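Local atomic coordinates of 2-hydroxy-3-oxopropionate reductase (PDB entry 4DLL), a protein that probably catalyses the NAD(P)H-dependent reduction of 2-hydroxy-3-oxopropionate (tartronate semialdehyde) to glycerate, as a member of the beta-hydroxyacid dehydrogenase family. Residues A124-P128 / Q196-L200; A214-L218 / F310-A314; E79-A83 / A107-A111. All coordinates share one frame; numbering follows the deposited sequence.

Interaction 1 (A124-P128 / Q196-L200); sequences ASITP and QLTKL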
ATOM      1  N   ALA A 124      17.481   5.919 -15.666  1.00 45.52           N
ATOM      2  CA  ALA A 124      18.272   5.765 -14.414  1.00 47.31           C
ATOM      3  C   ALA A 124      17.590   6.466 -13.181  1.00 48.19           C
ATOM      4  O   ALA A 124      16.833   7.429 -13.334  1.00 48.85           O
ATOM      5  CB  ALA A 124      19.636   6.305 -14.641  1.00 47.07           C
ATOM      6  N   SER A 125      17.791   5.963 -11.966  1.00 49.65           N
ATOM      7  CA  SER A 125      17.360   6.733 -10.780  1.00 50.04           C
ATOM      8  C   SER A 125      18.470   7.769 -10.484  1.00 49.74           C
ATOM      9  O   SER A 125      19.659   7.432 -10.371  1.00 50.73           O
ATOM     10  CB  SER A 125      17.001   5.833  -9.551  1.00 51.48           C
ATOM     11  OG  SER A 125      15.618   5.405  -9.554  1.00 49.69           O
ATOM     12  N   ILE A 126      18.067   9.033 -10.409  1.00 48.37           N
ATOM     13  CA  ILE A 126      18.982  10.180 -10.530  1.00 46.52           C
ATOM     14  C   ILE A 126      18.218  11.316  -9.871  1.00 44.48           C
ATOM     15  O   ILE A 126      16.983  11.305  -9.923  1.00 44.21           O
ATOM     16  CB  ILE A 126      19.319  10.416 -12.055  1.00 47.18           C
ATOM     17  CG1 ILE A 126      20.710   9.892 -12.363  1.00 47.72           C
ATOM     18  CG2 ILE A 126      19.268  11.874 -12.503  1.00 46.21           C
ATOM     19  CD1 ILE A 126      21.259  10.422 -13.669  1.00 50.36           C
ATOM     20  N   THR A 127      18.895  12.265  -9.213  1.00 41.01           N
ATOM     21  CA  THR A 127      18.149  13.258  -8.392  1.00 38.07           C
ATOM     22  C   THR A 127      17.472  14.232  -9.307  1.00 35.55           C
ATOM     23  O   THR A 127      18.028  14.515 -10.370  1.00 37.02           O
ATOM     24  CB  THR A 127      19.070  14.043  -7.417  1.00 38.41           C
ATOM     25  OG1 THR A 127      20.214  14.540  -8.131  1.00 38.94           O
ATOM     26  CG2 THR A 127      19.525  13.113  -6.246  1.00 37.31           C
ATOM     27  N   PRO A 128      16.301  14.767  -8.922  1.00 32.42           N
ATOM     28  CA  PRO A 128      15.730  15.745  -9.849  1.00 32.67           C
ATOM     29  C   PRO A 128      16.714  16.914 -10.165  1.00 34.38           C
ATOM     30  O   PRO A 128      16.769  17.371 -11.320  1.00 34.01           O
ATOM     31  CB  PRO A 128      14.463  16.221  -9.136  1.00 32.84           C
ATOM     32  CG  PRO A 128      14.141  15.218  -8.127  1.00 29.84           C
ATOM     33  CD  PRO A 128      15.474  14.598  -7.717  1.00 30.64           C
ATOM     34  N   GLN A 196      11.804  12.216 -12.057  1.00 26.91           N
ATOM     35  CA  GLN A 196      12.613  11.729 -10.913  1.00 28.04           C
ATOM     36  C   GLN A 196      11.953  12.030  -9.591  1.00 26.86           C
ATOM     37  O   GLN A 196      12.031  11.259  -8.643  1.00 27.31           O
ATOM     38  CB  GLN A 196      14.040  12.265 -10.907  1.00 27.84           C
ATOM     39  CG  GLN A 196      14.786  11.906 -12.153  1.00 30.03           C
ATOM     40  CD  GLN A 196      15.086  10.413 -12.271  1.00 33.78           C
ATOM     41  OE1 GLN A 196      15.512   9.944 -13.330  1.00 40.27           O
ATOM     42  NE2 GLN A 196      14.850   9.667 -11.213  1.00 29.46           N
ATOM     43  N   LEU A 197      11.246  13.137  -9.551  1.00 27.89           N
ATOM     44  CA  LEU A 197      10.601  13.515  -8.322  1.00 28.47           C
ATOM     45  C   LEU A 197       9.438  12.614  -8.060  1.00 27.69           C
ATOM     46  O   LEU A 197       9.166  12.305  -6.905  1.00 27.68           O
ATOM     47  CB  LEU A 197      10.162  14.964  -8.411  1.00 29.92           C
ATOM     48  CG  LEU A 197       9.396  15.538  -7.246  1.00 31.81           C
ATOM     49  CD1 LEU A 197      10.395  16.262  -6.359  1.00 33.16           C
ATOM     50  CD2 LEU A 197       8.324  16.464  -7.809  1.00 32.09           C
ATOM     51  N   THR A 198       8.693  12.243  -9.121  1.00 27.14           N
ATOM     52  CA  THR A 198       7.533  11.336  -8.929  1.00 24.96           C
ATOM     53  C   THR A 198       8.106   9.983  -8.597  1.00 24.26           C
ATOM     54  O   THR A 198       7.615   9.292  -7.754  1.00 23.92           O
ATOM     55  CB  THR A 198       6.604  11.309 -10.170  1.00 24.41           C
ATOM     56  OG1 THR A 198       6.156  12.630 -10.398  1.00 21.29           O
ATOM     57  CG2 THR A 198       5.371  10.446  -9.971  1.00 21.80           C
ATOM     58  N   LYS A 199       9.187   9.619  -9.281  1.00 24.18           N
ATOM     59  CA  LYS A 199       9.917   8.451  -8.883  1.00 23.39           C
ATOM     60  C   LYS A 199      10.266   8.365  -7.354  1.00 21.13           C
ATOM     61  O   LYS A 199      10.109   7.287  -6.777  1.00 18.28           O
ATOM     62  CB  LYS A 199      11.085   8.144  -9.770  1.00 22.50           C
ATOM     63  CG  LYS A 199      11.840   6.809  -9.419  1.00 22.09           C
ATOM     64  CD  LYS A 199      11.009   5.444  -9.543  1.00 19.54           C
ATOM     65  CE  LYS A 199      11.970   4.228  -9.720  1.00 20.65           C
ATOM     66  NZ  LYS A 199      11.269   3.011  -9.323  1.00 27.23           N
ATOM     67  N   LEU A 200      10.619   9.467  -6.702  1.00 21.65           N
ATOM     68  CA  LEU A 200      11.118   9.362  -5.290  1.00 21.68           C
ATOM     69  C   LEU A 200       9.867   9.296  -4.398  1.00 20.63           C
ATOM     70  O   LEU A 200       9.833   8.535  -3.447  1.00 21.42           O
ATOM     71  CB  LEU A 200      12.020  10.587  -4.881  1.00 20.48           C
ATOM     72  CG  LEU A 200      13.388  10.757  -5.502  1.00 24.60           C
ATOM     73  CD1 LEU A 200      14.047  12.211  -5.299  1.00 23.24           C
ATOM     74  CD2 LEU A 200      14.314   9.599  -5.067  1.00 21.51           C
TER

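Interaction 2 (A214-L218 / F310-A314); sequences AEALL and FVELA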
ATOM      1  N   ALA A 214       5.895  -5.577   7.069  1.00 35.22           N
ATOM      2  CA  ALA A 214       6.738  -6.512   7.787  1.00 36.03           C
ATOM      3  C   ALA A 214       6.291  -6.408   9.236  1.00 37.12           C
ATOM      4  O   ALA A 214       6.090  -7.425   9.907  1.00 37.51           O
ATOM      5  CB  ALA A 214       8.214  -6.163   7.637  1.00 33.97           C
ATOM      6  N   GLU A 215       6.095  -5.178   9.696  1.00 37.41           N
ATOM      7  CA  GLU A 215       5.733  -4.966  11.071  1.00 38.65           C
ATOM      8  C   GLU A 215       4.371  -5.515  11.495  1.00 39.21           C
ATOM      9  O   GLU A 215       4.229  -6.033  12.601  1.00 39.27           O
ATOM     10  CB  GLU A 215       5.810  -3.516  11.413  1.00 39.08           C
ATOM     11  CG  GLU A 215       5.482  -3.304  12.854  1.00 42.53           C
ATOM     12  CD  GLU A 215       6.127  -2.083  13.361  1.00 43.54           C
ATOM     13  OE1 GLU A 215       7.361  -2.100  13.367  1.00 42.90           O
ATOM     14  OE2 GLU A 215       5.403  -1.125  13.706  1.00 41.71           O
ATOM     15  N   ALA A 216       3.373  -5.420  10.620  1.00 39.05           N
ATOM     16  CA  ALA A 216       2.101  -5.982  10.940  1.00 38.80           C
ATOM     17  C   ALA A 216       2.079  -7.515  10.856  1.00 38.58           C
ATOM     18  O   ALA A 216       1.409  -8.165  11.647  1.00 38.55           O
ATOM     19  CB  ALA A 216       0.966  -5.303  10.148  1.00 38.42           C
ATOM     20  N   LEU A 217       2.841  -8.082   9.939  1.00 38.72           N
ATOM     21  CA  LEU A 217       2.882  -9.521   9.808  1.00 39.40           C
ATOM     22  C   LEU A 217       3.663 -10.156  10.940  1.00 40.14           C
ATOM     23  O   LEU A 217       3.363 -11.290  11.344  1.00 39.22           O
ATOM     24  CB  LEU A 217       3.494  -9.956   8.489  1.00 38.94           C
ATOM     25  CG  LEU A 217       2.706  -9.640   7.215  1.00 39.10           C
ATOM     26  CD1 LEU A 217       3.440 -10.255   6.005  1.00 35.28           C
ATOM     27  CD2 LEU A 217       1.261 -10.090   7.314  1.00 38.04           C
ATOM     28  N   LEU A 218       4.690  -9.458  11.401  1.00 39.68           N
ATOM     29  CA  LEU A 218       5.408  -9.948  12.559  1.00 40.82           C
ATOM     30  C   LEU A 218       4.572  -9.827  13.843  1.00 41.68           C
ATOM     31  O   LEU A 218       4.549 -10.736  14.646  1.00 42.36           O
ATOM     32  CB  LEU A 218       6.766  -9.260  12.711  1.00 39.31           C
ATOM     33  CG  LEU A 218       7.819  -9.783  11.734  1.00 38.34           C
ATOM     34  CD1 LEU A 218       8.777  -8.677  11.319  1.00 36.69           C
ATOM     35  CD2 LEU A 218       8.570 -10.965  12.350  1.00 36.94           C
ATOM     36  N   PHE A 310      12.048  -6.709   6.634  1.00 41.53           N
ATOM     37  CA  PHE A 310      11.529  -7.731   7.518  1.00 42.31           C
ATOM     38  C   PHE A 310      12.623  -8.287   8.447  1.00 43.38           C
ATOM     39  O   PHE A 310      12.421  -8.376   9.662  1.00 43.13           O
ATOM     40  CB  PHE A 310      11.043  -8.850   6.622  1.00 42.53           C
ATOM     41  CG  PHE A 310      10.338  -9.950   7.316  1.00 42.42           C
ATOM     42  CD1 PHE A 310      11.044 -11.085   7.740  1.00 44.39           C
ATOM     43  CD2 PHE A 310       8.955  -9.924   7.448  1.00 41.08           C
ATOM     44  CE1 PHE A 310      10.388 -12.161   8.350  1.00 40.60           C
ATOM     45  CE2 PHE A 310       8.279 -10.976   8.065  1.00 41.85           C
ATOM     46  CZ  PHE A 310       9.009 -12.111   8.524  1.00 41.68           C
ATOM     47  N   VAL A 311      13.775  -8.653   7.871  1.00 43.17           N
ATOM     48  CA  VAL A 311      14.848  -9.259   8.658  1.00 44.63           C
ATOM     49  C   VAL A 311      15.298  -8.279   9.744  1.00 45.26           C
ATOM     50  O   VAL A 311      15.331  -8.634  10.935  1.00 45.16           O
ATOM     51  CB  VAL A 311      16.003  -9.799   7.770  1.00 44.48           C
ATOM     52  CG1 VAL A 311      17.104 -10.373   8.613  1.00 43.92           C
ATOM     53  CG2 VAL A 311      15.479 -10.855   6.811  1.00 44.22           C
ATOM     54  N   GLU A 312      15.560  -7.029   9.349  1.00 46.76           N
ATOM     55  CA  GLU A 312      15.887  -5.967  10.313  1.00 47.68           C
ATOM     56  C   GLU A 312      14.873  -5.932  11.431  1.00 48.66           C
ATOM     57  O   GLU A 312      15.244  -5.863  12.591  1.00 49.54           O
ATOM     58  CB  GLU A 312      15.948  -4.589   9.633  1.00 47.95           C
ATOM     59  N   LEU A 313      13.584  -6.011  11.086  1.00 49.71           N
ATOM     60  CA  LEU A 313      12.532  -5.833  12.096  1.00 49.63           C
ATOM     61  C   LEU A 313      12.204  -7.090  12.913  1.00 50.11           C
ATOM     62  O   LEU A 313      11.812  -6.986  14.091  1.00 48.69           O
ATOM     63  CB  LEU A 313      11.261  -5.219  11.495  1.00 49.76           C
ATOM     64  CG  LEU A 313      11.266  -3.797  10.922  1.00 49.67           C
ATOM     65  CD1 LEU A 313       9.869  -3.523  10.395  1.00 49.59           C
ATOM     66  CD2 LEU A 313      11.648  -2.749  11.957  1.00 48.08           C
ATOM     67  N   ALA A 314      12.346  -8.260  12.293  1.00 50.45           N
ATOM     68  CA  ALA A 314      12.359  -9.504  13.062  1.00 52.14           C
ATOM     69  C   ALA A 314      13.404  -9.470  14.199  1.00 52.93           C
ATOM     70  O   ALA A 314      13.019  -9.548  15.385  1.00 53.90           O
ATOM     71  CB  ALA A 314      12.567 -10.713  12.171  1.00 51.70           C
TER

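Interaction 3 (E79-A83 / A107-A111); sequences EQARA and AQGVA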
ATOM      1  N   GLU A  79      31.463  -1.082 -28.708  1.00 46.19           N
ATOM      2  CA  GLU A  79      32.431  -1.058 -27.595  1.00 47.35           C
ATOM      3  C   GLU A  79      32.405   0.320 -26.874  1.00 46.66           C
ATOM      4  O   GLU A  79      32.520   0.384 -25.653  1.00 45.55           O
ATOM      5  CB  GLU A  79      33.852  -1.450 -28.089  1.00 47.81           C
ATOM      6  CG  GLU A  79      34.966  -1.467 -27.009  1.00 51.57           C
ATOM      7  CD  GLU A  79      34.821  -2.594 -25.977  1.00 57.15           C
ATOM      8  OE1 GLU A  79      33.905  -3.474 -26.128  1.00 58.91           O
ATOM      9  OE2 GLU A  79      35.633  -2.599 -25.003  1.00 59.42           O
ATOM     10  N   GLN A  80      32.223   1.398 -27.651  1.00 47.22           N
ATOM     11  CA  GLN A  80      32.176   2.786 -27.143  1.00 47.75           C
ATOM     12  C   GLN A  80      30.749   3.336 -27.260  1.00 46.88           C
ATOM     13  O   GLN A  80      30.089   3.180 -28.296  1.00 46.38           O
ATOM     14  CB  GLN A  80      33.129   3.688 -27.938  1.00 48.36           C
ATOM     15  CG  GLN A  80      34.601   3.561 -27.592  1.00 51.91           C
ATOM     16  CD  GLN A  80      35.472   4.322 -28.589  1.00 59.46           C
ATOM     17  OE1 GLN A  80      34.976   5.022 -29.487  1.00 61.74           O
ATOM     18  NE2 GLN A  80      36.784   4.183 -28.440  1.00 62.77           N
ATOM     19  N   ALA A  81      30.292   3.979 -26.188  1.00 46.04           N
ATOM     20  CA  ALA A  81      28.920   4.444 -26.062  1.00 44.26           C
ATOM     21  C   ALA A  81      28.602   5.513 -27.107  1.00 44.25           C
ATOM     22  O   ALA A  81      27.508   5.514 -27.718  1.00 43.40           O
ATOM     23  CB  ALA A  81      28.688   4.958 -24.650  1.00 43.94           C
ATOM     24  N   ARG A  82      29.573   6.396 -27.342  1.00 43.56           N
ATOM     25  CA  ARG A  82      29.435   7.469 -28.332  1.00 43.49           C
ATOM     26  C   ARG A  82      29.030   6.905 -29.658  1.00 42.68           C
ATOM     27  O   ARG A  82      28.243   7.518 -30.363  1.00 42.53           O
ATOM     28  CB  ARG A  82      30.744   8.191 -28.585  1.00 43.88           C
ATOM     29  CG  ARG A  82      31.921   7.702 -27.763  1.00 46.30           C
ATOM     30  CD  ARG A  82      33.216   7.797 -28.564  1.00 49.86           C
ATOM     31  NE  ARG A  82      33.276   9.043 -29.318  1.00 49.09           N
ATOM     32  CZ  ARG A  82      34.066   9.250 -30.362  1.00 48.41           C
ATOM     33  NH1 ARG A  82      34.906   8.304 -30.777  1.00 47.12           N
ATOM     34  NH2 ARG A  82      34.020  10.422 -30.971  1.00 47.78           N
ATOM     35  N   ALA A  83      29.624   5.758 -30.009  1.00 41.99           N
ATOM     36  CA  ALA A  83      29.375   5.083 -31.284  1.00 40.46           C
ATOM     37  C   ALA A  83      27.947   4.546 -31.345  1.00 40.33           C
ATOM     38  O   ALA A  83      27.332   4.581 -32.401  1.00 38.45           O
ATOM     39  CB  ALA A  83      30.373   3.961 -31.502  1.00 39.38           C
ATOM     40  N   ALA A 107      32.159  12.795 -20.137  1.00 50.81           N
ATOM     41  CA  ALA A 107      33.506  12.187 -20.209  1.00 51.39           C
ATOM     42  C   ALA A 107      33.716  11.295 -21.450  1.00 51.84           C
ATOM     43  O   ALA A 107      34.834  11.233 -21.990  1.00 52.43           O
ATOM     44  CB  ALA A 107      33.813  11.377 -18.941  1.00 51.31           C
ATOM     45  N   GLN A 108      32.653  10.587 -21.864  1.00 50.82           N
ATOM     46  CA  GLN A 108      32.702   9.605 -22.951  1.00 49.70           C
ATOM     47  C   GLN A 108      32.106  10.157 -24.253  1.00 48.39           C
ATOM     48  O   GLN A 108      32.048   9.474 -25.246  1.00 48.24           O
ATOM     49  CB  GLN A 108      32.000   8.287 -22.538  1.00 49.93           C
ATOM     50  CG  GLN A 108      32.850   7.347 -21.700  1.00 51.85           C
ATOM     51  CD  GLN A 108      32.304   5.893 -21.638  1.00 57.22           C
ATOM     52  OE1 GLN A 108      31.994   5.390 -20.547  1.00 57.68           O
ATOM     53  NE2 GLN A 108      32.182   5.220 -22.807  1.00 56.77           N
ATOM     54  N   GLY A 109      31.641  11.393 -24.232  1.00 47.08           N
ATOM     55  CA  GLY A 109      31.304  12.085 -25.459  1.00 45.90           C
ATOM     56  C   GLY A 109      30.045  11.635 -26.186  1.00 44.42           C
ATOM     57  O   GLY A 109      29.953  11.775 -27.400  1.00 44.47           O
ATOM     58  N   VAL A 110      29.082  11.114 -25.442  1.00 43.66           N
ATOM     59  CA  VAL A 110      27.793  10.693 -26.004  1.00 42.65           C
ATOM     60  C   VAL A 110      27.043  11.951 -26.413  1.00 42.22           C
ATOM     61  O   VAL A 110      26.517  12.059 -27.533  1.00 40.84           O
ATOM     62  CB  VAL A 110      26.975   9.820 -24.995  1.00 42.76           C
ATOM     63  CG1 VAL A 110      25.496   9.694 -25.399  1.00 42.15           C
ATOM     64  CG2 VAL A 110      27.594   8.443 -24.873  1.00 41.83           C
ATOM     65  N   ALA A 111      27.024  12.920 -25.512  1.00 42.01           N
ATOM     66  CA  ALA A 111      26.279  14.135 -25.796  1.00 43.41           C
ATOM     67  C   ALA A 111      26.838  14.801 -27.036  1.00 43.68           C
ATOM     68  O   ALA A 111      26.088  15.221 -27.933  1.00 44.15           O
ATOM     69  CB  ALA A 111      26.291  15.087 -24.616  1.00 43.49           C
TER

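Interaction 1 (A124-P128 / Q196-L200)
Q196 lies against the backbone of A124, I126 and P128, where the loop after strand 119-122 meets the long helix 194-222. Its CG stands beside the backbone N and anti to the carbonyl carbon (chi1 -59°), and the chain then bends at chi2, which lays it along the loop. CG comes within 3.2 Å of I126 O, and the amide that follows sits among the carbonyl oxygens of A124 and I126. Nearer the helix, Q196 CB rests on the start of helix 128-140, 3.9 Å from P128 N.

L197 is met by the proline ring: P128 CG reaches L197 CB at 4.0 Å and its backbone N at 3.8 Å. L197 also packs on A225 of the second subunit. K199 leaves the helix with CG anti to its backbone N and a kink at chi2 (63°), and the aliphatic chain then passes S125, with CE 3.8 Å from S125 OG. Its NZ goes on to a hydrogen bond with V150 O. L200 CD1 approaches P128 CD at 3.7 Å, the two side chains reaching toward each other, while N271 and T275 of helix 262-278 also touch this leucine.

The contact couples the Rossmann domain to the helix that leads into the C-terminal domain, at the interdomain junction where enzymes of this family usually have their active-site cleft. Its chemistry is therefore of two kinds: a buried amide faces the loop carbonyls, while apolar groups of the helix pack on P128.

Interaction 2 (A214-L218 / F310-A314)
A214 sets its methyl against the backbone and ring of F310, with CB 3.7 Å from F310 CA and 3.8 Å from F310 CD2. A214 and F310 are the nearest CA pair across the segments, 5.0 Å between their CA atoms. The same methyl also touches L313 CD1, and M251 of helix 247-252 covers both A214 and F310.

L313 CD1 lies across the E215 chain, near both CB and OE1, at 4.1 Å from E215 OE1. The other carboxylate oxygen, OE2, is hydrogen-bonded to T286 OG1 of the second subunit, so the carboxylate also takes part in the dimer interface.

L218 follows one turn further on from A214. With CG anti to the carbonyl carbon (chi1 -77°), its branch is directed at helix 309-315. CG rests against F310 CE2, and CD1 lies over one face of the F310 ring, 4.2 Å from the centroid and 21° off the normal, a CH-pi contact. CD1 also reaches A314 N at 3.7 Å, while CD2 meets A314 CB at 4.0 Å. Cutting this leucine back to an alanine removes CG and both methyls, and would probably open a gap over the F310 face and beside A314.

The segment axes approach to 9.7 Å and cross at -48°. No hydrogen bond spans the interface, so apolar contacts and one CH-pi contact join the C-terminal helix to helix 194-222 within the all-helical domain.

Interaction 3 (E79-A83 / A107-A111)
A small, partly buried contact, mainly of van der Waals character, joins A81 and R82 at the start of helix 81-85 to Q108, G109 and V110 at the turn between helices 98-107 and 110-113. It sits near strand 76-78, an outermost strand of the Rossmann sheet within the chain. The nearest CA atoms, those of R82 and V110, are 4.3 Å apart, so the two backbones pass close to one another.

Its apolar part is the methyl of A81 against one branch of V110, CB to CG2 at 3.7 Å. V110 CG1 is anti to the backbone N (chi1 164°), which places CG2 beside that N and turns it to the A81 side; it also reaches R82 N at 3.8 Å. V104 and W60 border the same A81 methyl. From Q108 an extended side chain brings NE2 to 4.0 Å from A81 CB, as a polar group resting on a methyl.

R82 passes alongside the turn, its CB 3.9 Å from G109 O. Its nearly eclipsed chi1 (-1°) and the short approach of its CG to Q108 O make details of this exposed side chain doubtful. G109 has a positive phi of 73° and is the N-cap of helix 110-113, where the chain changes direction.

With no hydrogen bond between the segments, the contact rests on van der Waals packing, apolar between A81 and V110 and mixed where the longer polar chains of Q108 and R82 take part.

In the fold
Of the three interactions, only interaction 2 is essentially apolar, and their settings differ as well. Interactions 1 and 2 are buried, both use helix 194-222, and both border the second subunit; their centres are 27 Å apart. The first joins that helix to the Rossmann domain, with a buried amide and a lysine among the partners, whereas the second is helix-on-helix packing in the C-terminal domain, with an aromatic face. Interaction 3 is smaller and partly exposed, lies wholly within the Rossmann domain, and is touched by no other chain of the assembly. Its centre is 45 Å from that of interaction 2, on the opposite side of the chain's centre.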